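Local atomic coordinates of hypoxanthine phosphoribosyltransferase (Bacillus anthracis, PDB entry 4QYI), a protein that probably catalyses the transfer of a phosphoribosyl group from phosphoribosyl pyrophosphate to hypoxanthine or guanine, yielding the nucleotide in purine salvage. Residues 130-135 and 144-149; 106-111 and 136-141; 41-46 and 65-70; 27-32 and 56-61. All blocks are in the same frame, centred on the assembly; numbering follows the deposited sequence. Where two conformers were deposited one is given.

In the fold
Along the chain the eight segments come in two interleaved sets: contacts 4 and 3 share the first half, contacts 2 and 1 the second. Contacts 1 and 3 reach the same eight-stranded sheet, their centres about 18 Å apart on opposite sides of the chain's centre. Contacts 1 and 2, centres about 12 Å apart, are tied by the salt bridge of Asp132 to Arg137; contact 4, its centre about 26 Å from that of contact 2, meets contact 1 through Tyr145 and Asp32. Contacts 2 and 3 each hold a phosphate ion on backbone N-H groups, consistent with the 5'-phosphate and pyrophosphate pockets of this family, whereas contact 4 joins the end of helix 15-32 to the loop before strand 62-71.

Contact 1: residues 130-135 and 144-149; sequences LLDKPE and EYVGFQ
Two backbone hydrogen bonds join residues 130-135 to 144-149. Phe148 N donates to Leu130 O at 2.8 Å, and Phe148 O accepts from Asp132 N at 2.9 Å, so Phe148 reaches the neighbouring strand with both N-H and carbonyl; each donor lies nearly along the axis of the C=O it meets. On the face that carries Leu131 and Phe148, Leu131 CD2 meets Phe148 CB at 4.0 Å, the two side chains crossing obliquely. Leu130, with CG anti to its backbone N (chi1 179°), runs alongside Phe148 and brings CD1 to 4.1 Å from Phe148 CE1. This is parallel pairing inside the large sheet of the phosphoribosyltransferase fold, and both segments turn a corner here, at Leu130 and at Gly147. On the face of Asp132 and Gln149, Asp132 CB meets CG1 of Val146, which precedes the corner at Gly147, at 3.5 Å; past the strand end, Pro134 CG abuts the amide end of Gln149, 3.7 Å from NE2. The carboxylate of Asp132 is held by a salt bridge to Arg137. Farther out, Ile13 and, from helix 15-32, Leu18 and Lys21 pack against Phe148, and Ile172 touches both leucines.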
# COMPACT_ATOMS: atom_id res chain seq x y z
N LEU A 130 -11.59 -7.35 -4.23
CA LEU A 130 -12.58 -6.34 -3.97
C LEU A 130 -13.67 -6.46 -5.01
O LEU A 130 -14.85 -6.45 -4.68
CB LEU A 130 -11.97 -4.94 -4.07
CG LEU A 130 -12.96 -3.80 -3.82
CD1 LEU A 130 -13.55 -3.86 -2.43
CD2 LEU A 130 -12.28 -2.46 -4.02
N LEU A 131 -13.25 -6.58 -6.28
CA LEU A 131 -14.18 -6.66 -7.39
C LEU A 131 -13.97 -7.93 -8.20
O LEU A 131 -12.83 -8.36 -8.38
CB LEU A 131 -13.98 -5.46 -8.30
CG LEU A 131 -13.97 -4.09 -7.60
CD1 LEU A 131 -13.56 -3.01 -8.61
CD2 LEU A 131 -15.29 -3.75 -6.94
N ASP A 132 -15.07 -8.52 -8.68
CA ASP A 132 -15.02 -9.75 -9.45
C ASP A 132 -15.90 -9.58 -10.70
O ASP A 132 -16.98 -8.97 -10.66
CB ASP A 132 -15.51 -10.94 -8.60
CG ASP A 132 -15.14 -12.30 -9.19
OD1 ASP A 132 -14.20 -12.35 -10.02
OD2 ASP A 132 -15.71 -13.34 -8.78
N LYS A 133 -15.41 -10.13 -11.81
CA LYS A 133 -16.11 -10.10 -13.10
C LYS A 133 -16.04 -11.53 -13.60
O LYS A 133 -15.24 -11.83 -14.49
CB LYS A 133 -15.41 -9.14 -14.09
CG LYS A 133 -15.40 -7.67 -13.61
CD LYS A 133 -14.48 -6.54 -14.15
CE LYS A 133 -14.72 -5.85 -15.49
NZ LYS A 133 -13.73 -4.74 -15.68
N PRO A 134 -16.85 -12.43 -13.02
CA PRO A 134 -16.82 -13.85 -13.38
C PRO A 134 -17.22 -14.13 -14.82
O PRO A 134 -16.90 -15.21 -15.31
CB PRO A 134 -17.81 -14.51 -12.41
CG PRO A 134 -18.13 -13.49 -11.39
CD PRO A 134 -17.87 -12.15 -12.00
N GLU A 135 -17.89 -13.18 -15.48
CA GLU A 135 -18.30 -13.35 -16.87
C GLU A 135 -17.10 -13.21 -17.79
O GLU A 135 -17.16 -13.56 -18.96
CB GLU A 135 -19.33 -12.30 -17.28
CG GLU A 135 -20.55 -12.21 -16.37
CD GLU A 135 -20.23 -11.62 -15.00
OE1 GLU A 135 -19.09 -11.20 -14.74
OE2 GLU A 135 -21.14 -11.57 -14.15
N GLU A 144 -12.32 -17.05 -2.88
CA GLU A 144 -13.04 -17.37 -1.67
C GLU A 144 -13.72 -16.13 -1.08
O GLU A 144 -14.76 -16.23 -0.45
CB GLU A 144 -12.13 -18.04 -0.64
CG GLU A 144 -11.74 -19.48 -0.97
CD GLU A 144 -10.72 -19.68 -2.10
OE1 GLU A 144 -10.03 -18.73 -2.58
OE2 GLU A 144 -10.57 -20.84 -2.51
N TYR A 145 -13.13 -14.96 -1.28
CA TYR A 145 -13.68 -13.73 -0.72
C TYR A 145 -13.86 -12.73 -1.85
O TYR A 145 -12.90 -12.40 -2.53
CB TYR A 145 -12.75 -13.17 0.38
CG TYR A 145 -12.33 -14.24 1.36
CD1 TYR A 145 -13.19 -14.64 2.36
CD2 TYR A 145 -11.09 -14.85 1.29
CE1 TYR A 145 -12.82 -15.63 3.27
CE2 TYR A 145 -10.72 -15.83 2.19
CZ TYR A 145 -11.58 -16.21 3.18
OH TYR A 145 -11.21 -17.19 4.06
N VAL A 146 -15.09 -12.25 -2.02
CA VAL A 146 -15.42 -11.30 -3.07
C VAL A 146 -16.24 -10.15 -2.53
O VAL A 146 -17.28 -10.36 -1.91
CB VAL A 146 -16.25 -11.98 -4.18
CG1 VAL A 146 -16.59 -10.98 -5.27
CG2 VAL A 146 -15.49 -13.16 -4.77
N GLY A 147 -15.79 -8.92 -2.78
CA GLY A 147 -16.51 -7.75 -2.34
C GLY A 147 -17.76 -7.45 -3.15
O GLY A 147 -18.87 -7.43 -2.63
N PHE A 148 -17.56 -7.24 -4.45
CA PHE A 148 -18.65 -6.87 -5.34
C PHE A 148 -18.48 -7.44 -6.73
O PHE A 148 -17.37 -7.52 -7.26
CB PHE A 148 -18.68 -5.36 -5.51
CG PHE A 148 -18.77 -4.59 -4.23
CD1 PHE A 148 -17.61 -4.26 -3.53
CD2 PHE A 148 -19.99 -4.14 -3.75
CE1 PHE A 148 -17.68 -3.52 -2.37
CE2 PHE A 148 -20.06 -3.39 -2.59
CZ PHE A 148 -18.91 -3.08 -1.90
N GLN A 149 -19.61 -7.81 -7.32
CA GLN A 149 -19.63 -8.29 -8.68
C GLN A 149 -20.06 -7.12 -9.53
O GLN A 149 -21.16 -6.60 -9.37
CB GLN A 149 -20.59 -9.44 -8.89
CG GLN A 149 -20.09 -10.79 -8.44
CD GLN A 149 -20.93 -11.87 -9.06
OE1 GLN A 149 -21.80 -11.59 -9.90
NE2 GLN A 149 -20.68 -13.12 -8.69

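Contact 2: residues 106-111 and 136-141; sequences SGLTLH and RRKVDL. With PO4 (phosphate ion), chain H.
A phosphate-binding loop runs into the N-terminus of helix 108-118, and residues 136-141 wrap along its flank. Ser106 O is the main anchor: Lys138 N points at it almost straight (2.9 Å, 177°), in the carbonyl plane on a lone pair, while Val139 N adds a weak bond. Ser106 OG, placed between backbone N and carbonyl carbon (chi1 72°), accepts from Leu108 N at 3.2 Å in an ST turn. Beyond the N-cap Gly107, Val139 CG2 sits over one face of the His111 ring, a CH-pi contact 4.2 Å from its centroid. Val139 CB touches Leu108 CD2, and Leu141 CD1 reaches Leu110 CB at 3.9 Å. Arg137 bends back at chi2 so that NE (2.8 Å) and NH2 (3.0 Å) grip Leu141 O side-on, in the guanidinium plane; NH2 also forms a salt bridge with Asp132, and NH1 a hydrogen bond with Asp105 O. The phosphate accepts from Gly107 N (O2) and Thr109 N (O3), each 3.1 Å, and weakly from Leu110 N (O4); Asp105 N is a further donor. The helix N-terminus probably adds electrostatic stabilisation; the arrangement is consistent with the 5'-phosphate loop of phosphoribosyltransferases.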
# COMPACT_ATOMS: atom_id res chain seq x y z
N SER A 106 -10.31 -12.19 -15.99
CA SER A 106 -10.08 -13.42 -16.71
C SER A 106 -9.56 -14.50 -15.75
O SER A 106 -9.76 -15.70 -15.98
CB SER A 106 -9.04 -13.19 -17.79
OG SER A 106 -7.77 -13.03 -17.21
N GLY A 107 -8.88 -14.05 -14.69
CA GLY A 107 -8.30 -14.93 -13.68
C GLY A 107 -7.01 -15.60 -14.12
O GLY A 107 -6.37 -16.32 -13.33
N LEU A 108 -6.60 -15.33 -15.36
CA LEU A 108 -5.41 -15.93 -15.93
C LEU A 108 -4.16 -15.60 -15.13
O LEU A 108 -3.36 -16.47 -14.82
CB LEU A 108 -5.25 -15.48 -17.39
CG LEU A 108 -6.33 -15.99 -18.36
CD1 LEU A 108 -6.30 -15.29 -19.70
CD2 LEU A 108 -6.21 -17.49 -18.56
N THR A 109 -4.00 -14.33 -14.80
CA THR A 109 -2.83 -13.88 -14.05
C THR A 109 -2.76 -14.36 -12.62
O THR A 109 -1.71 -14.69 -12.09
CB THR A 109 -2.74 -12.35 -14.09
OG1 THR A 109 -2.47 -11.95 -15.44
CG2 THR A 109 -1.64 -11.84 -13.19
N LEU A 110 -3.90 -14.43 -11.98
CA LEU A 110 -3.93 -14.88 -10.61
C LEU A 110 -3.72 -16.40 -10.54
O LEU A 110 -3.15 -16.90 -9.57
CB LEU A 110 -5.24 -14.45 -10.03
CG LEU A 110 -5.32 -14.36 -8.52
CD1 LEU A 110 -4.23 -13.44 -7.95
CD2 LEU A 110 -6.69 -13.81 -8.21
N HIS A 111 -4.14 -17.11 -11.58
CA HIS A 111 -3.93 -18.56 -11.65
C HIS A 111 -2.42 -18.81 -11.73
O HIS A 111 -1.89 -19.70 -11.08
CB HIS A 111 -4.63 -19.14 -12.88
CG HIS A 111 -4.51 -20.63 -13.00
ND1 HIS A 111 -5.35 -21.50 -12.35
CD2 HIS A 111 -3.67 -21.40 -13.74
CE1 HIS A 111 -5.03 -22.75 -12.66
NE2 HIS A 111 -4.01 -22.71 -13.50
N ARG A 136 -16.00 -12.70 -17.25
CA ARG A 136 -14.79 -12.52 -18.04
C ARG A 136 -13.78 -13.65 -17.84
O ARG A 136 -12.70 -13.60 -18.43
CB ARG A 136 -14.16 -11.17 -17.69
CG ARG A 136 -14.90 -9.93 -18.18
CD ARG A 136 -14.53 -9.58 -19.61
NE ARG A 136 -13.08 -9.38 -19.73
CZ ARG A 136 -12.41 -8.30 -19.35
NH1 ARG A 136 -13.04 -7.28 -18.79
NH2 ARG A 136 -11.09 -8.23 -19.51
N ARG A 137 -14.11 -14.66 -17.04
CA ARG A 137 -13.18 -15.76 -16.79
C ARG A 137 -12.74 -16.54 -18.03
O ARG A 137 -13.56 -16.92 -18.87
CB ARG A 137 -13.77 -16.79 -15.82
CG ARG A 137 -13.89 -16.36 -14.38
CD ARG A 137 -12.53 -16.07 -13.77
NE ARG A 137 -12.64 -15.97 -12.32
CZ ARG A 137 -13.03 -14.89 -11.66
NH1 ARG A 137 -13.36 -13.78 -12.32
NH2 ARG A 137 -13.09 -14.93 -10.34
N LYS A 138 -11.44 -16.78 -18.10
CA LYS A 138 -10.85 -17.57 -19.17
C LYS A 138 -10.22 -18.80 -18.56
O LYS A 138 -9.68 -19.65 -19.25
CB LYS A 138 -9.83 -16.75 -19.94
CG LYS A 138 -10.48 -15.66 -20.77
CD LYS A 138 -9.50 -14.96 -21.68
CE LYS A 138 -10.24 -14.06 -22.66
NZ LYS A 138 -9.31 -13.40 -23.61
N VAL A 139 -10.31 -18.90 -17.24
CA VAL A 139 -9.76 -20.04 -16.53
C VAL A 139 -10.62 -20.25 -15.30
O VAL A 139 -11.36 -19.35 -14.87
CB VAL A 139 -8.28 -19.82 -16.17
CG1 VAL A 139 -8.13 -18.75 -15.09
CG2 VAL A 139 -7.64 -21.13 -15.72
N ASP A 140 -10.55 -21.45 -14.74
CA ASP A 140 -11.31 -21.80 -13.56
C ASP A 140 -10.66 -21.20 -12.31
O ASP A 140 -9.59 -21.64 -11.88
CB ASP A 140 -11.39 -23.33 -13.48
CG ASP A 140 -12.45 -23.83 -12.52
OD1 ASP A 140 -12.84 -23.06 -11.61
OD2 ASP A 140 -12.88 -25.00 -12.68
N LEU A 141 -11.28 -20.18 -11.72
CA LEU A 141 -10.74 -19.58 -10.51
C LEU A 141 -11.85 -18.87 -9.78
O LEU A 141 -12.38 -17.84 -10.22
CB LEU A 141 -9.57 -18.63 -10.81
CG LEU A 141 -8.76 -18.12 -9.59
CD1 LEU A 141 -7.31 -17.79 -9.90
CD2 LEU A 141 -9.43 -16.92 -8.92
P PO4 H . -6.58 -11.49 -13.31
O1 PO4 H . -5.95 -10.16 -13.00
O2 PO4 H . -8.07 -11.29 -13.45
O3 PO4 H . -6.12 -12.08 -14.62
O4 PO4 H . -6.23 -12.45 -12.23

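Contact 3: residues 41-46 and 65-70; sequences IAVLKG and DFISAS. With PO4 (phosphate ion), chain G.
Three backbone hydrogen bonds join strand 38-43 to strand 62-71 in parallel: Ala42 N to Asp65 O (3.0 Å), Ile67 N to Ala42 O (3.1 Å) and Leu44 N to Ile67 O (2.9 Å). Apolar contacts occupy both faces. On one, Ile67 CG2 lies 4.0 Å from the CG2 atoms of both Ile41 and Val43, and Phe117 of helix 108-118 packs on Ile41 and Ile67. On the other, Phe66 has its ring against Ala42 CB, and Leu44 crosses it obliquely, CD2 at 3.7 Å from CD1 of the ring; an aromatic side chain of the other subunit meets this ring edge-to-face. The two strands are the parallel pair of a beta-alpha-beta unit whose connection is helix 48-55. Polar contacts gather at the C-terminal end of strand 38-43, where the peptide before Lys45 is cis. Lys45 N meets phosphate O1 almost straight (3.1 Å, 176°) and Gly46 N binds O4 at 2.9 Å, as expected for the pyrophosphate loop of this family. A water joins Leu44 O to Ala69 N. Away from that end, Asp65 OD2 accepts from Asp89 N and Val90 N, and OD1 from Phe66 N.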
# COMPACT_ATOMS: atom_id res chain seq x y z
N ILE A 41 -0.85 -11.23 1.23
CA ILE A 41 0.01 -10.81 0.15
C ILE A 41 -0.82 -10.00 -0.82
O ILE A 41 -1.70 -10.53 -1.51
CB ILE A 41 0.65 -11.99 -0.59
CG1 ILE A 41 1.55 -12.78 0.36
CG2 ILE A 41 1.50 -11.47 -1.75
CD1 ILE A 41 2.05 -14.04 -0.27
N ALA A 42 -0.52 -8.72 -0.87
CA ALA A 42 -1.23 -7.80 -1.76
C ALA A 42 -0.55 -7.61 -3.11
O ALA A 42 0.67 -7.43 -3.19
CB ALA A 42 -1.38 -6.47 -1.05
N VAL A 43 -1.33 -7.68 -4.18
CA VAL A 43 -0.79 -7.53 -5.53
C VAL A 43 -0.75 -6.02 -5.85
O VAL A 43 -1.79 -5.38 -6.04
CB VAL A 43 -1.61 -8.31 -6.59
CG1 VAL A 43 -0.92 -8.25 -7.94
CG2 VAL A 43 -1.78 -9.77 -6.20
N LEU A 44 0.45 -5.46 -5.87
CA LEU A 44 0.62 -4.05 -6.22
C LEU A 44 0.29 -3.78 -7.70
O LEU A 44 0.32 -4.70 -8.51
CB LEU A 44 2.05 -3.62 -5.96
CG LEU A 44 2.43 -3.57 -4.50
CD1 LEU A 44 3.92 -3.32 -4.38
CD2 LEU A 44 1.64 -2.48 -3.80
N LYS A 45 -0.09 -2.55 -8.04
CA LYS A 45 -0.21 -1.45 -7.08
C LYS A 45 -1.64 -1.26 -6.59
O LYS A 45 -1.86 -0.82 -5.47
CB LYS A 45 0.18 -0.14 -7.76
CG LYS A 45 1.62 -0.09 -8.20
CD LYS A 45 1.95 1.14 -9.06
CE LYS A 45 3.39 1.03 -9.54
NZ LYS A 45 3.80 2.18 -10.37
N GLY A 46 -2.59 -1.67 -7.43
CA GLY A 46 -4.00 -1.42 -7.19
C GLY A 46 -4.72 -1.93 -5.97
O GLY A 46 -5.78 -1.41 -5.62
N ASP A 65 2.84 -8.65 3.00
CA ASP A 65 3.94 -8.48 2.06
C ASP A 65 3.28 -8.14 0.72
O ASP A 65 2.04 -8.20 0.57
CB ASP A 65 4.82 -9.73 1.97
CG ASP A 65 6.22 -9.46 1.37
OD1 ASP A 65 6.53 -8.30 1.00
OD2 ASP A 65 7.03 -10.41 1.30
N PHE A 66 4.11 -7.78 -0.25
CA PHE A 66 3.64 -7.38 -1.55
C PHE A 66 4.32 -8.14 -2.69
O PHE A 66 5.45 -8.59 -2.58
CB PHE A 66 3.92 -5.90 -1.75
CG PHE A 66 3.28 -5.02 -0.74
CD1 PHE A 66 1.94 -4.68 -0.87
CD2 PHE A 66 3.99 -4.54 0.34
CE1 PHE A 66 1.32 -3.88 0.06
CE2 PHE A 66 3.37 -3.73 1.29
CZ PHE A 66 2.03 -3.41 1.14
N ILE A 67 3.59 -8.26 -3.78
CA ILE A 67 4.11 -8.87 -4.98
C ILE A 67 3.76 -7.95 -6.14
O ILE A 67 2.71 -7.30 -6.14
CB ILE A 67 3.59 -10.31 -5.21
CG1 ILE A 67 4.33 -10.98 -6.36
CG2 ILE A 67 2.09 -10.32 -5.49
CD1 ILE A 67 4.14 -12.48 -6.43
N SER A 68 4.66 -7.88 -7.11
CA SER A 68 4.46 -7.07 -8.29
C SER A 68 4.74 -7.94 -9.52
O SER A 68 5.77 -8.61 -9.60
CB SER A 68 5.32 -5.82 -8.27
OG SER A 68 5.13 -5.13 -9.47
N ALA A 69 3.80 -7.93 -10.47
CA ALA A 69 3.93 -8.71 -11.69
C ALA A 69 3.53 -7.86 -12.86
O ALA A 69 2.62 -7.05 -12.75
CB ALA A 69 3.01 -9.91 -11.61
N SER A 70 4.22 -8.00 -13.99
CA SER A 70 3.83 -7.23 -15.17
C SER A 70 3.55 -8.13 -16.36
O SER A 70 4.01 -9.28 -16.44
CB SER A 70 4.89 -6.17 -15.53
OG SER A 70 6.11 -6.77 -15.89
P PO4 G . -2.07 -2.21 -10.93
O1 PO4 G . -0.58 -1.97 -11.03
O2 PO4 G . -2.73 -0.92 -10.53
O3 PO4 G . -2.67 -2.66 -12.24
O4 PO4 G . -2.32 -3.28 -9.88
O HOH W 1 1.40 -6.45 -9.98

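Contact 4: residues 27-32 and 56-61; sequences LQIERD and RHIKND
His57 opens the contact through its carbonyl: a water donates to both His57 O and Glu30 OE1, at 2.8 Å from each, and so bridges the loop to the helix. Ile58 follows, its CD1 packing on Ile29 CG2 at 4.1 Å, the two side chains crossing at about a right angle. Lys59 carries the polar core. Its backbone N donates to Glu30 OE2 at 2.9 Å, on the anti lone pair, the side away from OE1. The Lys59 side chain, bent at chi2 (90°) and chi3 (75°), folds back over the same carboxylate, so that NZ lies 3.2 Å from OE1, on its syn lone pair, and 3.1 Å from OE2 in a weaker bond; both belong to one salt bridge. Glu30 thus spans the gap with its chain extended beyond CG, and the added positive charge would tend to keep it ionised. At Asn60 the OD1 atom lies 3.5 Å from Glu30 CG, the amide and carboxylate planes turned 42° apart, and a second water links Asn60 OD1 to Glu30 O. Asn60 ND2 donates to Glu36 O, in the turn after the helix. The C-terminal end of helix 15-32 is in this way fastened to the loop that leads from helix 48-55 into strand 62-71, with Ile38 of strand 38-43 touching both Ile29 and Asn60, and Tyr145 of strand 145-149 packed against Ile29.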
# COMPACT_ATOMS: atom_id res chain seq x y z
N LEU A 27 -14.54 -10.17 8.42
CA LEU A 27 -15.20 -11.13 9.32
C LEU A 27 -15.16 -12.54 8.71
O LEU A 27 -14.95 -13.51 9.42
CB LEU A 27 -16.65 -10.71 9.61
CG LEU A 27 -16.86 -9.48 10.51
CD1 LEU A 27 -18.31 -9.01 10.46
CD2 LEU A 27 -16.43 -9.75 11.96
N GLN A 28 -15.38 -12.65 7.41
CA GLN A 28 -15.35 -13.95 6.74
C GLN A 28 -13.96 -14.58 6.86
O GLN A 28 -13.83 -15.76 7.15
CB GLN A 28 -15.73 -13.78 5.28
CG GLN A 28 -17.14 -13.25 5.07
CD GLN A 28 -17.45 -12.99 3.61
OE1 GLN A 28 -16.75 -13.47 2.73
NE2 GLN A 28 -18.51 -12.23 3.36
N ILE A 29 -12.93 -13.77 6.68
CA ILE A 29 -11.56 -14.23 6.84
C ILE A 29 -11.27 -14.68 8.28
O ILE A 29 -10.70 -15.74 8.50
CB ILE A 29 -10.57 -13.13 6.40
CG1 ILE A 29 -10.71 -12.93 4.89
CG2 ILE A 29 -9.15 -13.48 6.82
CD1 ILE A 29 -10.01 -11.70 4.37
N GLU A 30 -11.63 -13.86 9.27
CA GLU A 30 -11.42 -14.25 10.67
C GLU A 30 -12.09 -15.61 10.97
O GLU A 30 -11.56 -16.44 11.71
CB GLU A 30 -11.99 -13.19 11.60
CG GLU A 30 -11.22 -11.87 11.60
CD GLU A 30 -11.86 -10.82 12.50
OE1 GLU A 30 -13.11 -10.72 12.54
OE2 GLU A 30 -11.14 -10.09 13.19
N ARG A 31 -13.27 -15.84 10.43
CA ARG A 31 -13.96 -17.11 10.67
C ARG A 31 -13.25 -18.30 10.12
O ARG A 31 -13.24 -19.34 10.75
CB ARG A 31 -15.31 -17.04 9.99
CG ARG A 31 -16.15 -18.29 10.01
CD ARG A 31 -17.40 -17.98 9.19
NE ARG A 31 -17.04 -17.58 7.82
CZ ARG A 31 -16.79 -18.41 6.81
NH1 ARG A 31 -16.45 -17.92 5.62
NH2 ARG A 31 -16.86 -19.73 6.97
N ASP A 32 -12.71 -18.17 8.92
CA ASP A 32 -12.01 -19.27 8.28
C ASP A 32 -10.66 -19.58 8.91
O ASP A 32 -10.13 -20.63 8.66
CB ASP A 32 -11.81 -18.98 6.80
CG ASP A 32 -13.10 -19.01 6.02
OD1 ASP A 32 -14.07 -19.63 6.50
OD2 ASP A 32 -13.15 -18.39 4.94
N ARG A 56 -6.84 -3.86 8.77
CA ARG A 56 -7.14 -3.14 9.99
C ARG A 56 -8.41 -3.65 10.70
O ARG A 56 -8.64 -3.30 11.85
CB ARG A 56 -7.19 -1.63 9.76
CG ARG A 56 -5.79 -1.05 9.64
CD ARG A 56 -5.81 0.44 9.48
NE ARG A 56 -6.20 0.81 8.13
CZ ARG A 56 -6.27 2.05 7.67
NH1 ARG A 56 -6.01 3.08 8.48
NH2 ARG A 56 -6.62 2.25 6.41
N HIS A 57 -9.20 -4.45 10.01
CA HIS A 57 -10.39 -5.07 10.58
C HIS A 57 -10.12 -6.52 10.97
O HIS A 57 -10.96 -7.13 11.61
CB HIS A 57 -11.57 -5.01 9.63
CG HIS A 57 -12.15 -3.64 9.50
ND1 HIS A 57 -12.04 -2.87 8.36
CD2 HIS A 57 -12.79 -2.86 10.41
CE1 HIS A 57 -12.61 -1.70 8.56
NE2 HIS A 57 -13.07 -1.67 9.80
N ILE A 58 -8.96 -7.06 10.59
CA ILE A 58 -8.63 -8.43 10.95
C ILE A 58 -7.89 -8.42 12.28
O ILE A 58 -6.83 -7.80 12.41
CB ILE A 58 -7.80 -9.12 9.86
CG1 ILE A 58 -8.64 -9.24 8.59
CG2 ILE A 58 -7.34 -10.50 10.31
CD1 ILE A 58 -7.85 -9.67 7.37
N LYS A 59 -8.42 -9.14 13.24
CA LYS A 59 -7.81 -9.16 14.58
C LYS A 59 -6.74 -10.21 14.73
O LYS A 59 -5.93 -10.11 15.64
CB LYS A 59 -8.84 -9.26 15.74
CG LYS A 59 -9.66 -7.99 16.09
CD LYS A 59 -10.97 -7.86 15.34
CE LYS A 59 -11.96 -8.85 15.95
NZ LYS A 59 -13.22 -8.92 15.16
N ASN A 60 -6.73 -11.23 13.87
CA ASN A 60 -5.69 -12.24 13.92
C ASN A 60 -4.32 -11.58 13.74
O ASN A 60 -4.22 -10.43 13.27
CB ASN A 60 -5.81 -13.24 12.77
CG ASN A 60 -7.15 -13.96 12.74
OD1 ASN A 60 -8.20 -13.32 12.64
ND2 ASN A 60 -7.12 -15.29 12.72
N ASP A 61 -3.26 -12.30 14.12
CA ASP A 61 -1.89 -11.82 13.87
C ASP A 61 -1.71 -11.84 12.37
O ASP A 61 -1.76 -12.90 11.76
CB ASP A 61 -0.77 -12.73 14.43
CG ASP A 61 -0.45 -12.44 15.88
OD1 ASP A 61 -0.98 -11.46 16.43
OD2 ASP A 61 0.36 -13.20 16.46
O HOH W 2 -13.59 -8.07 11.91
O HOH W 3 -10.23 -15.38 13.51